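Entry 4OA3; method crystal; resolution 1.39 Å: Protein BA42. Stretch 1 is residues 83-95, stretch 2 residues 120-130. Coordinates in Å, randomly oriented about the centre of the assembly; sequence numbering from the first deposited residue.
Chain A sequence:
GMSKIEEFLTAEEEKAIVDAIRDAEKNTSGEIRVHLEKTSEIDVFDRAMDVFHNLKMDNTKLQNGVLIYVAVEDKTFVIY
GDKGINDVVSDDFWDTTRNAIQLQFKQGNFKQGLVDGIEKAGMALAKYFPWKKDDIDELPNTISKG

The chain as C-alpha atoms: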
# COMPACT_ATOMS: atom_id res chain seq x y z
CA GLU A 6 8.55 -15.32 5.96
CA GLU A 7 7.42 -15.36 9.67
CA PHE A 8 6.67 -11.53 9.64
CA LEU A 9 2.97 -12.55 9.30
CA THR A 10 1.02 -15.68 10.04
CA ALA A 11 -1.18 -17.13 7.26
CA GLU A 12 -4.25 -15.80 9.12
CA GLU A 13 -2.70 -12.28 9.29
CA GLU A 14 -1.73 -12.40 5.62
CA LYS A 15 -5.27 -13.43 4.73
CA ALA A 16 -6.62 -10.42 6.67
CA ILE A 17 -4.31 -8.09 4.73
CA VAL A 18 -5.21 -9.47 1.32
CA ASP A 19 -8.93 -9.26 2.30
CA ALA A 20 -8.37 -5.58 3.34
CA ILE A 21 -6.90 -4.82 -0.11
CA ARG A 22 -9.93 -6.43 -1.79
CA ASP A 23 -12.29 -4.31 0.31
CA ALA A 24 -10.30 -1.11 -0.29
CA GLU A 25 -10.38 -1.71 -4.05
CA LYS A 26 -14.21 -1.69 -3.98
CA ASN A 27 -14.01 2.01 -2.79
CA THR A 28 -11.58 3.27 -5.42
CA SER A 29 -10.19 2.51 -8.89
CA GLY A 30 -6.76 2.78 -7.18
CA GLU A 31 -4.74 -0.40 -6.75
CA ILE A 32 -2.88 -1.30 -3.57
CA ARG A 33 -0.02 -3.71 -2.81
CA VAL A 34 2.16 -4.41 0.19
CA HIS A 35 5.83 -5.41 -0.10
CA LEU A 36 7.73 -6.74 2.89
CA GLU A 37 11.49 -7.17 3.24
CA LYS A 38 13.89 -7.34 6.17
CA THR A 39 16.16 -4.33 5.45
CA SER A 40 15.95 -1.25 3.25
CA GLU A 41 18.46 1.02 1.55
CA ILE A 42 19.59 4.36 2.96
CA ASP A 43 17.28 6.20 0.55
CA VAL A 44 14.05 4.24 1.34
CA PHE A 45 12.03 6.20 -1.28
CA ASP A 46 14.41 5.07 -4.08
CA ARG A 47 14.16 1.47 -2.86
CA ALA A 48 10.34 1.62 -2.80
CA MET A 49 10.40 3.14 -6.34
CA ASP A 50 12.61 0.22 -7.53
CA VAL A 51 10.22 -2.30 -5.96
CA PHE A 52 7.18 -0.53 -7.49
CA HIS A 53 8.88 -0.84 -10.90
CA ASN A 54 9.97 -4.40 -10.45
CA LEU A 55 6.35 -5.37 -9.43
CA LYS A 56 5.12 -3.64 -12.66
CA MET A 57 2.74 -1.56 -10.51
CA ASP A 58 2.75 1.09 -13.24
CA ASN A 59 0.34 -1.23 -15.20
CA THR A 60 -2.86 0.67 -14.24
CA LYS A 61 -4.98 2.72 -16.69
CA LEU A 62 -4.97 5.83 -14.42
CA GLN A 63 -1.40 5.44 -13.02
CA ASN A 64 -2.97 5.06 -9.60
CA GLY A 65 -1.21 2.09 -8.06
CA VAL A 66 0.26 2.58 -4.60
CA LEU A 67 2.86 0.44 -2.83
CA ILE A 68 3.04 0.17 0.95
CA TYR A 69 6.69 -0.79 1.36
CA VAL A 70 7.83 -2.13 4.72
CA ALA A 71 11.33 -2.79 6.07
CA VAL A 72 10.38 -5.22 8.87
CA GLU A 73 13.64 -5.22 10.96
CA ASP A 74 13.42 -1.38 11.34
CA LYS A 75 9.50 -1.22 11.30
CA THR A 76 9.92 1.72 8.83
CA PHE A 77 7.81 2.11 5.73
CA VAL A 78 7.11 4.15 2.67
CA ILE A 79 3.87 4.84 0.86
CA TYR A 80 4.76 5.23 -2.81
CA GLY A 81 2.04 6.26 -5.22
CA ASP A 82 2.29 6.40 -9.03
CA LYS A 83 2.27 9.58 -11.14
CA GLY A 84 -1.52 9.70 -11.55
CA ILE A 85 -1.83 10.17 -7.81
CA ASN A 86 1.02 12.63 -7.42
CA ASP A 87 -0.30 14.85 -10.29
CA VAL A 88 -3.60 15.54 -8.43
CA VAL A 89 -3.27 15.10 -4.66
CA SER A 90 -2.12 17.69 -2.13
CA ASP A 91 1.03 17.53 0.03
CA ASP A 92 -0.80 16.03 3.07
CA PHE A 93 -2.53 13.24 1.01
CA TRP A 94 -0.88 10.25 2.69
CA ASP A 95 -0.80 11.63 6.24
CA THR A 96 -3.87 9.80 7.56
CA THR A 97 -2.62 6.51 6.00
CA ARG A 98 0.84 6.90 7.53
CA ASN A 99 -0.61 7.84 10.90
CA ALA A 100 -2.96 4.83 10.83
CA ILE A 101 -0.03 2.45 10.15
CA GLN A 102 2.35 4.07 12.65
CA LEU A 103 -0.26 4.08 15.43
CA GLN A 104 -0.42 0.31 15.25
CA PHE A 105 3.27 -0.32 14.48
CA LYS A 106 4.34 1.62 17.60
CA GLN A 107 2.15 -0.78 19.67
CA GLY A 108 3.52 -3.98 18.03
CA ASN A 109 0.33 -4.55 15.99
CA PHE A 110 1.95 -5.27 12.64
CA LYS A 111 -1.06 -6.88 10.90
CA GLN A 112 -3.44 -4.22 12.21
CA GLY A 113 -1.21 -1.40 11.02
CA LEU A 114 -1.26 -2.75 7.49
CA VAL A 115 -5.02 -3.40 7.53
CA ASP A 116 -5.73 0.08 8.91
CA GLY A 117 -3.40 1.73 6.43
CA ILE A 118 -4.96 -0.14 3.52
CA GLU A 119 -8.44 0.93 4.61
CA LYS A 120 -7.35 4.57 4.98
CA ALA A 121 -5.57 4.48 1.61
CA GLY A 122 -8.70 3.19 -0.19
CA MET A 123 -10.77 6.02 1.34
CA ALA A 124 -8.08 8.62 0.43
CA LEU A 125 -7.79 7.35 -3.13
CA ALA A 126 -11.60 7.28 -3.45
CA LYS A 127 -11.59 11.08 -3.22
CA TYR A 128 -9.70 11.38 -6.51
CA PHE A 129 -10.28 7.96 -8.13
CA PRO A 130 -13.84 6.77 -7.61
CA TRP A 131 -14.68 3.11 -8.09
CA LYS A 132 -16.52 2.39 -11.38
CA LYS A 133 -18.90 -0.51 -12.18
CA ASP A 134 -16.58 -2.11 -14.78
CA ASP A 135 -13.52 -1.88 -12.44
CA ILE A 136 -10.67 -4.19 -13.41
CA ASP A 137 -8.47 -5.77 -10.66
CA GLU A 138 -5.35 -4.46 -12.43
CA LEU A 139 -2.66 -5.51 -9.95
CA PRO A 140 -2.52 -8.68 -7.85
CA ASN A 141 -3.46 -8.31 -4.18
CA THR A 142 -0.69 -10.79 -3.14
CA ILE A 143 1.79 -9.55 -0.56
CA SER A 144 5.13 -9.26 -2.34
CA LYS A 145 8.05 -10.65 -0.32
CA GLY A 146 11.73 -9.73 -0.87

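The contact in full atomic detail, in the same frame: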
# COMPACT_ATOMS: atom_id res chain seq x y z
N LYS A 83 2.41 8.22 -10.63
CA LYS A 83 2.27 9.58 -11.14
C LYS A 83 0.86 10.12 -11.19
O LYS A 83 0.66 11.31 -10.96
CB LYS A 83 2.91 9.70 -12.53
CG LYS A 83 3.06 11.15 -12.99
CD LYS A 83 3.85 11.26 -14.28
CE LYS A 83 3.86 12.67 -14.82
NZ LYS A 83 3.18 12.76 -16.15
N GLY A 84 -0.12 9.27 -11.49
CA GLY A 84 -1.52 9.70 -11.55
C GLY A 84 -1.98 10.27 -10.24
O GLY A 84 -2.72 11.26 -10.19
N ILE A 85 -1.52 9.68 -9.13
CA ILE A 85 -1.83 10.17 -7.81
C ILE A 85 -1.08 11.47 -7.55
O ILE A 85 -1.67 12.47 -7.15
CB ILE A 85 -1.48 9.09 -6.74
CG1 ILE A 85 -2.43 7.88 -6.92
CG2 ILE A 85 -1.59 9.67 -5.31
CD1 ILE A 85 -1.94 6.57 -6.33
N ASN A 86 0.23 11.46 -7.75
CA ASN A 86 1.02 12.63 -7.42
C ASN A 86 0.63 13.88 -8.22
O ASN A 86 0.78 15.00 -7.71
CB ASN A 86 2.49 12.31 -7.60
CG ASN A 86 2.99 11.21 -6.69
OD1 ASN A 86 2.49 11.01 -5.58
ND2 ASN A 86 3.98 10.45 -7.14
N ASP A 87 0.11 13.71 -9.45
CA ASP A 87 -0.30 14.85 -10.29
C ASP A 87 -1.52 15.58 -9.74
O ASP A 87 -1.76 16.73 -10.13
CB ASP A 87 -0.69 14.39 -11.71
CG ASP A 87 0.42 13.99 -12.66
OD1 ASP A 87 1.60 14.33 -12.38
OD2 ASP A 87 0.11 13.42 -13.73
N VAL A 88 -2.35 14.93 -8.91
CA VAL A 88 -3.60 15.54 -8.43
C VAL A 88 -3.76 15.77 -6.94
O VAL A 88 -4.56 16.62 -6.55
CB VAL A 88 -4.83 14.79 -8.99
CG1 VAL A 88 -4.81 14.78 -10.51
CG2 VAL A 88 -4.97 13.36 -8.42
N VAL A 89 -3.10 15.00 -6.09
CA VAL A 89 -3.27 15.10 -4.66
C VAL A 89 -2.44 16.22 -4.04
O VAL A 89 -1.42 16.61 -4.59
CB VAL A 89 -3.03 13.75 -3.93
CG1 VAL A 89 -3.89 12.65 -4.53
CG2 VAL A 89 -1.55 13.37 -3.89
N SER A 90 -2.85 16.66 -2.85
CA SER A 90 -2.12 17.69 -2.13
C SER A 90 -0.98 17.08 -1.33
O SER A 90 -0.83 15.85 -1.27
CB SER A 90 -3.08 18.53 -1.28
OG SER A 90 -3.80 17.76 -0.33
N ASP A 91 -0.17 17.93 -0.70
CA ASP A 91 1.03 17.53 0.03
C ASP A 91 0.77 16.67 1.27
O ASP A 91 1.63 15.89 1.67
CB ASP A 91 1.88 18.77 0.42
CG ASP A 91 1.90 19.92 -0.59
OD1 ASP A 91 1.50 19.70 -1.76
OD2 ASP A 91 2.25 21.06 -0.18
N ASP A 92 -0.42 16.79 1.87
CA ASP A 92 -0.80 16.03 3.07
C ASP A 92 -1.59 14.73 2.73
O ASP A 92 -2.09 14.09 3.65
CB ASP A 92 -1.66 16.93 4.00
CG ASP A 92 -3.06 17.27 3.51
OD1 ASP A 92 -3.34 17.08 2.30
OD2 ASP A 92 -3.88 17.74 4.34
N PHE A 93 -1.71 14.36 1.45
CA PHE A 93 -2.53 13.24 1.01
C PHE A 93 -2.38 11.95 1.78
O PHE A 93 -3.38 11.34 2.16
CB PHE A 93 -2.30 13.00 -0.47
CG PHE A 93 -3.22 11.94 -1.05
CD1 PHE A 93 -4.59 12.16 -1.13
CD2 PHE A 93 -2.72 10.70 -1.43
CE1 PHE A 93 -5.44 11.16 -1.60
CE2 PHE A 93 -3.57 9.72 -1.94
CZ PHE A 93 -4.93 9.95 -1.99
N TRP A 94 -1.13 11.52 2.01
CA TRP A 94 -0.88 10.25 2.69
C TRP A 94 -0.78 10.33 4.20
O TRP A 94 -0.55 9.31 4.82
CB TRP A 94 0.38 9.58 2.13
CG TRP A 94 0.28 9.12 0.71
CD1 TRP A 94 1.06 9.51 -0.33
CD2 TRP A 94 -0.67 8.19 0.18
NE1 TRP A 94 0.71 8.82 -1.47
CE2 TRP A 94 -0.34 7.99 -1.17
CE3 TRP A 94 -1.74 7.47 0.74
CZ2 TRP A 94 -1.06 7.12 -1.99
CZ3 TRP A 94 -2.41 6.57 -0.06
CH2 TRP A 94 -2.10 6.43 -1.41
N ASP A 95 -1.01 11.52 4.82
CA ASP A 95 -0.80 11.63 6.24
C ASP A 95 -1.69 10.73 7.09
O ASP A 95 -1.18 10.12 8.01
CB ASP A 95 -0.94 13.09 6.72
CG ASP A 95 0.13 14.05 6.22
OD1 ASP A 95 1.05 13.61 5.50
OD2 ASP A 95 0.03 15.26 6.55
N LYS A 120 -7.49 3.11 5.09
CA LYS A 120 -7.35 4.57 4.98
C LYS A 120 -6.94 4.97 3.56
O LYS A 120 -7.43 5.96 3.01
CB LYS A 120 -6.33 5.08 6.00
CG LYS A 120 -6.92 5.15 7.39
CD LYS A 120 -7.67 6.47 7.64
CE LYS A 120 -8.45 6.48 8.94
NZ LYS A 120 -7.57 6.49 10.13
N ALA A 121 -6.01 4.20 2.96
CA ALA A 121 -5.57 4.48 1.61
C ALA A 121 -6.71 4.35 0.59
O ALA A 121 -6.80 5.14 -0.34
CB ALA A 121 -4.40 3.56 1.25
N GLY A 122 -7.57 3.32 0.72
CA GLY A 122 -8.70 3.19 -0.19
C GLY A 122 -9.66 4.37 -0.12
O GLY A 122 -10.11 4.88 -1.15
N MET A 123 -9.89 4.86 1.09
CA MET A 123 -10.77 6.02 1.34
C MET A 123 -10.11 7.31 0.82
O MET A 123 -10.79 8.16 0.24
CB MET A 123 -11.05 6.20 2.84
CG MET A 123 -11.66 5.01 3.55
SD MET A 123 -13.43 5.10 3.69
CE MET A 123 -13.84 4.56 2.02
N ALA A 124 -8.79 7.45 0.98
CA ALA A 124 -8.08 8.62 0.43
C ALA A 124 -8.10 8.62 -1.08
O ALA A 124 -8.40 9.62 -1.72
CB ALA A 124 -6.64 8.63 0.91
N LEU A 125 -7.78 7.47 -1.68
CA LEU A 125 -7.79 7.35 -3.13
C LEU A 125 -9.16 7.55 -3.71
O LEU A 125 -9.28 8.10 -4.81
CB LEU A 125 -7.25 5.98 -3.55
CG LEU A 125 -5.74 5.82 -3.32
CD1 LEU A 125 -5.38 4.33 -3.38
CD2 LEU A 125 -4.94 6.62 -4.33
N ALA A 126 -10.21 7.13 -2.98
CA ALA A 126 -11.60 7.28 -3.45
C ALA A 126 -11.96 8.73 -3.74
O ALA A 126 -12.77 8.98 -4.63
CB ALA A 126 -12.56 6.71 -2.42
N LYS A 127 -11.32 9.66 -3.04
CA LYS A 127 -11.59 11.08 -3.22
C LYS A 127 -11.28 11.53 -4.62
O LYS A 127 -12.02 12.31 -5.21
CB LYS A 127 -10.80 11.91 -2.20
CG LYS A 127 -10.97 13.40 -2.35
CD LYS A 127 -10.59 14.12 -1.10
CE LYS A 127 -10.50 15.60 -1.40
NZ LYS A 127 -10.40 16.39 -0.14
N TYR A 128 -10.16 11.03 -5.18
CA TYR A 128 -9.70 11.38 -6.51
C TYR A 128 -9.94 10.34 -7.59
O TYR A 128 -9.89 10.67 -8.78
CB TYR A 128 -8.19 11.64 -6.43
CG TYR A 128 -7.85 12.81 -5.53
CD1 TYR A 128 -7.78 14.10 -6.03
CD2 TYR A 128 -7.56 12.62 -4.18
CE1 TYR A 128 -7.53 15.19 -5.20
CE2 TYR A 128 -7.31 13.70 -3.34
CZ TYR A 128 -7.24 14.98 -3.86
OH TYR A 128 -6.99 16.07 -3.06
N PHE A 129 -10.18 9.09 -7.21
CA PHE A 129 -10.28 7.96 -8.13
C PHE A 129 -11.45 7.10 -7.72
O PHE A 129 -11.30 6.05 -7.09
CB PHE A 129 -8.97 7.14 -8.10
CG PHE A 129 -7.78 7.93 -8.57
CD1 PHE A 129 -7.63 8.22 -9.92
CD2 PHE A 129 -6.86 8.43 -7.68
CE1 PHE A 129 -6.58 9.04 -10.35
CE2 PHE A 129 -5.79 9.22 -8.11
CZ PHE A 129 -5.68 9.54 -9.44
N PRO A 130 -12.67 7.56 -8.01
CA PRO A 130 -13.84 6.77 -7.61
C PRO A 130 -13.94 5.42 -8.29
O PRO A 130 -13.53 5.25 -9.41
CB PRO A 130 -15.03 7.69 -7.93
CG PRO A 130 -14.55 8.61 -8.95
CD PRO A 130 -13.07 8.80 -8.72
O HOH W 1 -5.11 18.44 -4.39
O HOH W 2 -5.12 15.81 -1.29

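The helix that enters stretch 2 at K120 packs against the short helix and the turns of stretch 1, and the contact, which buries 479 Å² over both sides, is almost wholly apolar; no direct hydrogen bond joins the two stretches. The first contact is made by A121, whose CB meets the edge of the W94 indole, 3.8 Å from W94 CZ3. The CA-to-CB bond of W94 points sideways, but its m rotamer brings the far end of the ring system nearer to the helix.

G122 and M123 take no part, and the next contact comes one helical turn after A121, at A124. Its CB points toward stretch 1 and lies 3.6 Å from F93 CZ, while its carbonyl oxygen approaches the edge of the same ring, with A124 O 3.3 Å from F93 CE1. The phenyl group thus lies close to the helix backbone, with F93 CZ also 3.8 Å from L125 N. F93 is held in a type I turn from S90 to F93, closed by a hydrogen bond from F93 N to S90 O (3.2 Å), and its side chain reaches across in the t rotamer.

L125 is buried and touches three side chains of stretch 1, its CD2 making the closest approach to each. Its CD2 lies 3.6 Å from I85 CD1, 4.1 Å from F93 CZ and 4.1 Å from W94 CH2, so that the short helix beginning stretch 1 and the later turns share a common apolar neighbour.

Y128, one turn beyond A124, has the largest area covered by the other stretch. V89 CG1 sits over one face of its ring, 3.7 Å from Y128 CD2, in a CH-pi arrangement only 19° off the ring normal. V88 CG2 adds a contact of 3.8 Å to Y128 CD1. The F93 and Y128 rings meet obliquely, their planes at 75°, with F93 CE1 3.6 Å from Y128 CE2. The phenol hydroxyl provides the polar element of the contact through two waters: water 2 lies 2.6 Å from Y128 OH and accepts a hydrogen bond from S90 N (2.9 Å from the water oxygen), whereas water 1 donates to V88 O (2.9 Å) and bonds only weakly to Y128 OH (3.3 Å).

F129 completes the contact. Its buried ring receives I85 CG1 at 3.8 Å from F129 CE2 and V88 CG2 at 4.0 Å from F129 CZ, and G84 O lies at the ring edge, 3.5 Å from F129 CZ.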